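Local coordinates for protein cellobiose 2-epimerase (Ruminococcus albus, PDB 3VW5) that probably catalyses the reversible epimerisation of cellobiose to 4-O-beta-D-glucopyranosyl-D-mannose, at residues D203-K206 with F207-Q211; L272-S275 with H276-D280. The protein carries 2 engineered substitutions. All coordinates share one frame; numbering follows the deposited sequence.

How the contacts relate
Both contacts are local, each made within a single helix of the (alpha/alpha)6 barrel, and they follow one another along the chain: contact 1 in helix 199-216, contact 2 in helix 261-281. Their centres are about 23 Å apart and their nearest atoms about 10 Å, so they do not touch. What joins them is helix 241-258, which comes between the two in sequence and packs on both. Contact 1 meets it near its C-terminal end, through Ala254 and Leu258, and contact 2 in its N-terminal half, through Tyr241, Ile245 and Thr248. Two helices that flank helix 241-258 in sequence thus pack toward opposite ends of it.

Contact 1. Residues D203-K206 with F207-Q211; sequences DRLK and FQLGQ
Arg204 and Phe207 lie side by side on one turn of helix 199-216 of the (alpha/alpha)6 barrel, the guanidinium stacked on the phenyl ring in a cation-pi contact with centres 4.7 Å apart and planes 27° from parallel. The stack is uneven: Arg204 NH2 sits 3.4 Å from Phe207 CD1, whereas Arg204 NH1 lies 3.6 Å from Phe207 CB, beside the root of the ring. The arginine chain bends at chi2 (-52°) and chi3 (-58°), which brings the charged group onto the ring. On the opposite side of the ring, near its rim, rests the CG methylene of Gln211. Gln208 packs on the buried side of the helix. Its CD lies 3.5 Å from Arg204 O and its OE1 3.6 Å from Leu205 CA, while NE2 is hydrogen-bonded to the hydroxyl of Tyr152. A leucine here would probably leave that hydroxyl without its amide partner. Leu205 CD2 and Leu209 CD2 meet at 3.9 Å, extending the buried surface by one more turn. The other side of the helix is looser. Asp203 and Lys206 are exposed, and the carboxylate of Asp203 stays well clear of residues 207-211; between the two segments this side is joined by backbone bonds, as where Gly210 N donates to Lys206 O at 2.9 Å, although Lys206 also lies along Leu258 and Asp260. Around the turn, Arg204 NE forms a salt bridge with Glu143 at the end of helix 129-145, and Tyr152 of strand 151-156 touches both Arg204 and Phe207. Helix 179-196 packs on Gln208 through Ile186 and Tyr189, and helix 241-258 receives Leu205 and Leu209 on Leu258 and Ala254.

Contact 2. Residues L272-S275 with H276-D280; sequences LKIS and HNIQD
In helix 261-281 of the (alpha/alpha)6 barrel, Leu272 and His276 stand one turn apart and meet mainly through the backbone carbonyl of the leucine. His276 N donates to Leu272 O at 2.8 Å, nearly in line with the carbonyl bond, and the imidazole also comes near the same oxygen, obliquely, with His276 CD2 3.4 Å from Leu272 O. The first torsion explains this: CG of His276 is anti to its carbonyl carbon and beside N (chi1 -83°), which directs the ring toward the preceding turn. The side chains themselves barely meet, Leu272 CD2 being 4.4 Å from His276 NE2. Phe325 of helix 323-340 covers part of this flank, touching Leu272 and Ser275 and meeting the imidazole with the ring planes at about 50°. Another flank is aliphatic. Ile274 and Ile278 touch each other loosely, Ile274 CG2 to Ile278 CG1 at 4.5 Å, while each rests on helix 241-258, the first on Thr248 and the second on Tyr241 and Asp244. Ile278 CG1 comes closer to the backbone of the preceding turn, lying 3.5 Å from Ile274 O. The i to i+4 ladder continues through both flanks: Ile278 N bonds to that same Ile274 O at 3.0 Å, and Gln279 N to Ser275 O at 3.1 Å. Asn277 N also reaches Lys273 O, though from a position tilted 31° out of the carbonyl plane. Ser275 is buried close to Ile245 and Ala316; with OG anti to the carbonyl carbon, it turns back along the helix to a weak hydrogen bond with Asp271 O.

Contact 1. Residues D203-K206 with F207-Q211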
ATOM      1  N   ASP A 203     -18.901   9.727   2.508  1.00 41.50           N
ATOM      2  CA  ASP A 203     -19.414  10.156   1.209  1.00 40.98           C
ATOM      3  C   ASP A 203     -18.356  10.059   0.119  1.00 41.77           C
ATOM      4  O   ASP A 203     -18.598   9.449  -0.921  1.00 40.94           O
ATOM      5  CB  ASP A 203     -20.006  11.566   1.265  1.00 41.20           C
ATOM      6  CG  ASP A 203     -21.394  11.583   1.874  1.00 58.52           C
ATOM      7  OD1 ASP A 203     -22.090  10.539   1.776  1.00 53.08           O
ATOM      8  OD2 ASP A 203     -21.774  12.632   2.462  1.00 62.53           O
ATOM      9  N   ARG A 204     -17.185  10.641   0.360  1.00 38.22           N
ATOM     10  CA  ARG A 204     -16.121  10.595  -0.629  1.00 39.16           C
ATOM     11  C   ARG A 204     -15.699   9.142  -0.898  1.00 40.97           C
ATOM     12  O   ARG A 204     -15.543   8.737  -2.064  1.00 37.23           O
ATOM     13  CB  ARG A 204     -14.934  11.441  -0.179  1.00 39.13           C
ATOM     14  CG  ARG A 204     -15.314  12.847   0.256  1.00 37.88           C
ATOM     15  CD  ARG A 204     -16.151  13.532  -0.791  1.00 39.20           C
ATOM     16  NE  ARG A 204     -15.468  13.605  -2.077  1.00 40.46           N
ATOM     17  CZ  ARG A 204     -16.018  13.248  -3.235  1.00 38.66           C
ATOM     18  NH1 ARG A 204     -17.264  12.793  -3.268  1.00 32.48           N
ATOM     19  NH2 ARG A 204     -15.317  13.346  -4.358  1.00 40.06           N
ATOM     20  N   LEU A 205     -15.541   8.365   0.178  1.00 36.92           N
ATOM     21  CA  LEU A 205     -15.252   6.937   0.092  1.00 35.00           C
ATOM     22  C   LEU A 205     -16.209   6.226  -0.858  1.00 40.90           C
ATOM     23  O   LEU A 205     -15.774   5.415  -1.683  1.00 41.77           O
ATOM     24  CB  LEU A 205     -15.365   6.267   1.468  1.00 36.23           C
ATOM     25  CG  LEU A 205     -14.374   5.168   1.907  1.00 41.90           C
ATOM     26  CD1 LEU A 205     -15.055   4.189   2.829  1.00 38.15           C
ATOM     27  CD2 LEU A 205     -13.694   4.402   0.762  1.00 33.70           C
ATOM     28  N   LYS A 206     -17.509   6.499  -0.732  1.00 36.67           N
ATOM     29  CA  LYS A 206     -18.482   5.793  -1.559  1.00 37.14           C
ATOM     30  C   LYS A 206     -18.331   6.218  -3.022  1.00 41.03           C
ATOM     31  O   LYS A 206     -18.495   5.410  -3.949  1.00 38.55           O
ATOM     32  CB  LYS A 206     -19.911   5.988  -1.047  1.00 36.57           C
ATOM     33  CG  LYS A 206     -20.264   5.150   0.182  1.00 42.61           C
ATOM     34  CD  LYS A 206     -21.520   5.680   0.882  1.00 45.39           C
ATOM     35  CE  LYS A 206     -21.882   4.847   2.120  1.00 65.24           C
ATOM     36  NZ  LYS A 206     -23.374   4.688   2.343  1.00 61.65           N
ATOM     37  N   PHE A 207     -17.979   7.479  -3.228  1.00 34.11           N
ATOM     38  CA  PHE A 207     -17.723   7.949  -4.570  1.00 35.99           C
ATOM     39  C   PHE A 207     -16.506   7.218  -5.186  1.00 43.89           C
ATOM     40  O   PHE A 207     -16.523   6.833  -6.366  1.00 43.36           O
ATOM     41  CB  PHE A 207     -17.535   9.455  -4.574  1.00 34.04           C
ATOM     42  CG  PHE A 207     -16.863   9.976  -5.812  1.00 40.13           C
ATOM     43  CD1 PHE A 207     -15.502  10.228  -5.819  1.00 36.59           C
ATOM     44  CD2 PHE A 207     -17.592  10.214  -6.967  1.00 40.94           C
ATOM     45  CE1 PHE A 207     -14.870  10.711  -6.956  1.00 40.47           C
ATOM     46  CE2 PHE A 207     -16.972  10.697  -8.109  1.00 40.46           C
ATOM     47  CZ  PHE A 207     -15.601  10.943  -8.101  1.00 42.04           C
ATOM     48  N   GLN A 208     -15.466   7.001  -4.384  1.00 37.74           N
ATOM     49  CA  GLN A 208     -14.301   6.268  -4.862  1.00 38.62           C
ATOM     50  C   GLN A 208     -14.632   4.814  -5.187  1.00 42.48           C
ATOM     51  O   GLN A 208     -14.206   4.294  -6.219  1.00 42.25           O
ATOM     52  CB  GLN A 208     -13.159   6.363  -3.854  1.00 35.59           C
ATOM     53  CG  GLN A 208     -12.584   7.762  -3.737  1.00 36.22           C
ATOM     54  CD  GLN A 208     -12.130   8.090  -2.321  1.00 40.35           C
ATOM     55  OE1 GLN A 208     -12.018   7.209  -1.456  1.00 29.69           O
ATOM     56  NE2 GLN A 208     -11.876   9.370  -2.078  1.00 40.59           N
ATOM     57  N   LEU A 209     -15.375   4.158  -4.298  1.00 40.06           N
ATOM     58  CA  LEU A 209     -15.848   2.813  -4.560  1.00 37.09           C
ATOM     59  C   LEU A 209     -16.605   2.760  -5.893  1.00 42.50           C
ATOM     60  O   LEU A 209     -16.329   1.902  -6.724  1.00 44.13           O
ATOM     61  CB  LEU A 209     -16.737   2.325  -3.420  1.00 39.28           C
ATOM     62  CG  LEU A 209     -16.111   1.508  -2.278  1.00 37.90           C
ATOM     63  CD1 LEU A 209     -14.628   1.323  -2.452  1.00 38.47           C
ATOM     64  CD2 LEU A 209     -16.400   2.138  -0.940  1.00 41.45           C
ATOM     65  N   GLY A 210     -17.540   3.689  -6.103  1.00 42.44           N
ATOM     66  CA  GLY A 210     -18.313   3.741  -7.334  1.00 39.36           C
ATOM     67  C   GLY A 210     -17.450   3.832  -8.581  1.00 41.37           C
ATOM     68  O   GLY A 210     -17.718   3.186  -9.597  1.00 36.92           O
ATOM     69  N   GLN A 211     -16.396   4.633  -8.505  1.00 41.31           N
ATOM     70  CA  GLN A 211     -15.482   4.774  -9.629  1.00 38.70           C
ATOM     71  C   GLN A 211     -14.779   3.449  -9.935  1.00 45.20           C
ATOM     72  O   GLN A 211     -14.595   3.078 -11.109  1.00 41.07           O
ATOM     73  CB  GLN A 211     -14.455   5.869  -9.359  1.00 34.81           C
ATOM     74  CG  GLN A 211     -15.026   7.259  -9.380  1.00 38.65           C
ATOM     75  CD  GLN A 211     -13.991   8.301  -9.747  1.00 46.75           C
ATOM     76  OE1 GLN A 211     -12.889   8.328  -9.183  1.00 40.33           O
ATOM     77  NE2 GLN A 211     -14.337   9.169 -10.705  1.00 47.71           N
TER

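Contact 2. Residues L272-S275 with H276-D280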
ATOM      1  N   LEU A 272     -14.798 -11.215  -5.669  1.00 45.43           N
ATOM      2  CA  LEU A 272     -14.639 -12.643  -5.919  1.00 42.79           C
ATOM      3  C   LEU A 272     -14.347 -12.905  -7.400  1.00 48.79           C
ATOM      4  O   LEU A 272     -13.483 -13.721  -7.739  1.00 48.00           O
ATOM      5  CB  LEU A 272     -15.878 -13.420  -5.473  1.00 41.59           C
ATOM      6  CG  LEU A 272     -15.826 -14.020  -4.063  1.00 49.79           C
ATOM      7  CD1 LEU A 272     -17.127 -14.707  -3.718  1.00 46.50           C
ATOM      8  CD2 LEU A 272     -14.674 -14.993  -3.922  1.00 44.77           C
ATOM      9  N   LYS A 273     -15.059 -12.216  -8.289  1.00 42.64           N
ATOM     10  CA  LYS A 273     -14.860 -12.453  -9.709  1.00 45.12           C
ATOM     11  C   LYS A 273     -13.436 -12.108 -10.093  1.00 44.55           C
ATOM     12  O   LYS A 273     -12.817 -12.808 -10.888  1.00 47.59           O
ATOM     13  CB  LYS A 273     -15.847 -11.649 -10.557  1.00 47.42           C
ATOM     14  CG  LYS A 273     -17.198 -12.309 -10.717  1.00 45.92           C
ATOM     15  CD  LYS A 273     -18.139 -11.424 -11.484  1.00 48.23           C
ATOM     16  CE  LYS A 273     -19.582 -11.773 -11.163  1.00 55.99           C
ATOM     17  NZ  LYS A 273     -20.506 -10.698 -11.642  1.00 62.50           N
ATOM     18  N   ILE A 274     -12.931 -11.022  -9.523  1.00 41.09           N
ATOM     19  CA  ILE A 274     -11.562 -10.590  -9.759  1.00 45.95           C
ATOM     20  C   ILE A 274     -10.601 -11.597  -9.130  1.00 44.84           C
ATOM     21  O   ILE A 274      -9.598 -11.958  -9.729  1.00 41.53           O
ATOM     22  CB  ILE A 274     -11.321  -9.171  -9.197  1.00 45.94           C
ATOM     23  CG1 ILE A 274     -12.307  -8.184  -9.840  1.00 38.85           C
ATOM     24  CG2 ILE A 274      -9.852  -8.745  -9.385  1.00 38.17           C
ATOM     25  CD1 ILE A 274     -12.301  -6.818  -9.219  1.00 39.35           C
ATOM     26  N   SER A 275     -10.926 -12.054  -7.925  1.00 44.32           N
ATOM     27  CA  SER A 275     -10.137 -13.078  -7.260  1.00 42.07           C
ATOM     28  C   SER A 275     -10.004 -14.345  -8.089  1.00 45.93           C
ATOM     29  O   SER A 275      -8.904 -14.888  -8.229  1.00 47.14           O
ATOM     30  CB  SER A 275     -10.752 -13.434  -5.920  1.00 42.77           C
ATOM     31  OG  SER A 275     -10.321 -12.525  -4.936  1.00 48.19           O
ATOM     32  N   HIS A 276     -11.118 -14.842  -8.616  1.00 44.54           N
ATOM     33  CA  HIS A 276     -11.053 -16.082  -9.374  1.00 46.65           C
ATOM     34  C   HIS A 276     -10.207 -15.872 -10.599  1.00 46.19           C
ATOM     35  O   HIS A 276      -9.385 -16.722 -10.936  1.00 49.54           O
ATOM     36  CB  HIS A 276     -12.442 -16.615  -9.765  1.00 45.21           C
ATOM     37  CG  HIS A 276     -13.107 -17.398  -8.675  1.00 50.79           C
ATOM     38  ND1 HIS A 276     -12.698 -18.675  -8.326  1.00 49.98           N
ATOM     39  CD2 HIS A 276     -14.127 -17.072  -7.832  1.00 51.19           C
ATOM     40  CE1 HIS A 276     -13.458 -19.107  -7.314  1.00 56.35           C
ATOM     41  NE2 HIS A 276     -14.334 -18.157  -7.003  1.00 48.06           N
ATOM     42  N   ASN A 277     -10.400 -14.731 -11.253  1.00 42.97           N
ATOM     43  CA  ASN A 277      -9.625 -14.413 -12.444  1.00 40.84           C
ATOM     44  C   ASN A 277      -8.120 -14.433 -12.188  1.00 44.47           C
ATOM     45  O   ASN A 277      -7.378 -15.076 -12.923  1.00 42.77           O
ATOM     46  CB  ASN A 277     -10.030 -13.071 -13.035  1.00 40.84           C
ATOM     47  CG  ASN A 277      -9.590 -12.934 -14.477  1.00 48.81           C
ATOM     48  OD1 ASN A 277      -9.864 -13.809 -15.299  1.00 51.06           O
ATOM     49  ND2 ASN A 277      -8.884 -11.850 -14.790  1.00 43.55           N
ATOM     50  N   ILE A 278      -7.678 -13.739 -11.138  1.00 41.61           N
ATOM     51  CA  ILE A 278      -6.260 -13.657 -10.798  1.00 43.65           C
ATOM     52  C   ILE A 278      -5.656 -15.027 -10.484  1.00 44.15           C
ATOM     53  O   ILE A 278      -4.543 -15.346 -10.918  1.00 42.16           O
ATOM     54  CB  ILE A 278      -6.022 -12.670  -9.632  1.00 43.41           C
ATOM     55  CG1 ILE A 278      -6.238 -11.251 -10.140  1.00 41.93           C
ATOM     56  CG2 ILE A 278      -4.594 -12.798  -9.093  1.00 35.75           C
ATOM     57  CD1 ILE A 278      -5.301 -10.898 -11.282  1.00 38.92           C
ATOM     58  N   GLN A 279      -6.401 -15.830  -9.734  1.00 43.41           N
ATOM     59  CA  GLN A 279      -5.982 -17.187  -9.403  1.00 42.61           C
ATOM     60  C   GLN A 279      -5.794 -18.066 -10.648  1.00 44.28           C
ATOM     61  O   GLN A 279      -4.871 -18.884 -10.706  1.00 52.16           O
ATOM     62  CB  GLN A 279      -6.987 -17.821  -8.439  1.00 36.76           C
ATOM     63  CG  GLN A 279      -6.624 -19.213  -7.994  1.00 38.63           C
ATOM     64  CD  GLN A 279      -7.652 -19.795  -7.067  1.00 46.27           C
ATOM     65  OE1 GLN A 279      -7.335 -20.191  -5.946  1.00 47.41           O
ATOM     66  NE2 GLN A 279      -8.906 -19.843  -7.524  1.00 49.97           N
ATOM     67  N   ASP A 280      -6.648 -17.883 -11.650  1.00 42.54           N
ATOM     68  CA  ASP A 280      -6.565 -18.682 -12.869  1.00 48.93           C
ATOM     69  C   ASP A 280      -5.453 -18.209 -13.816  1.00 47.44           C
ATOM     70  O   ASP A 280      -4.826 -19.013 -14.517  1.00 56.80           O
ATOM     71  CB  ASP A 280      -7.927 -18.704 -13.587  1.00 53.54           C
ATOM     72  CG  ASP A 280      -7.881 -19.448 -14.933  1.00 75.30           C
ATOM     73  OD1 ASP A 280      -8.591 -19.014 -15.884  1.00 70.98           O
ATOM     74  OD2 ASP A 280      -7.131 -20.463 -15.047  1.00 80.11           O
TER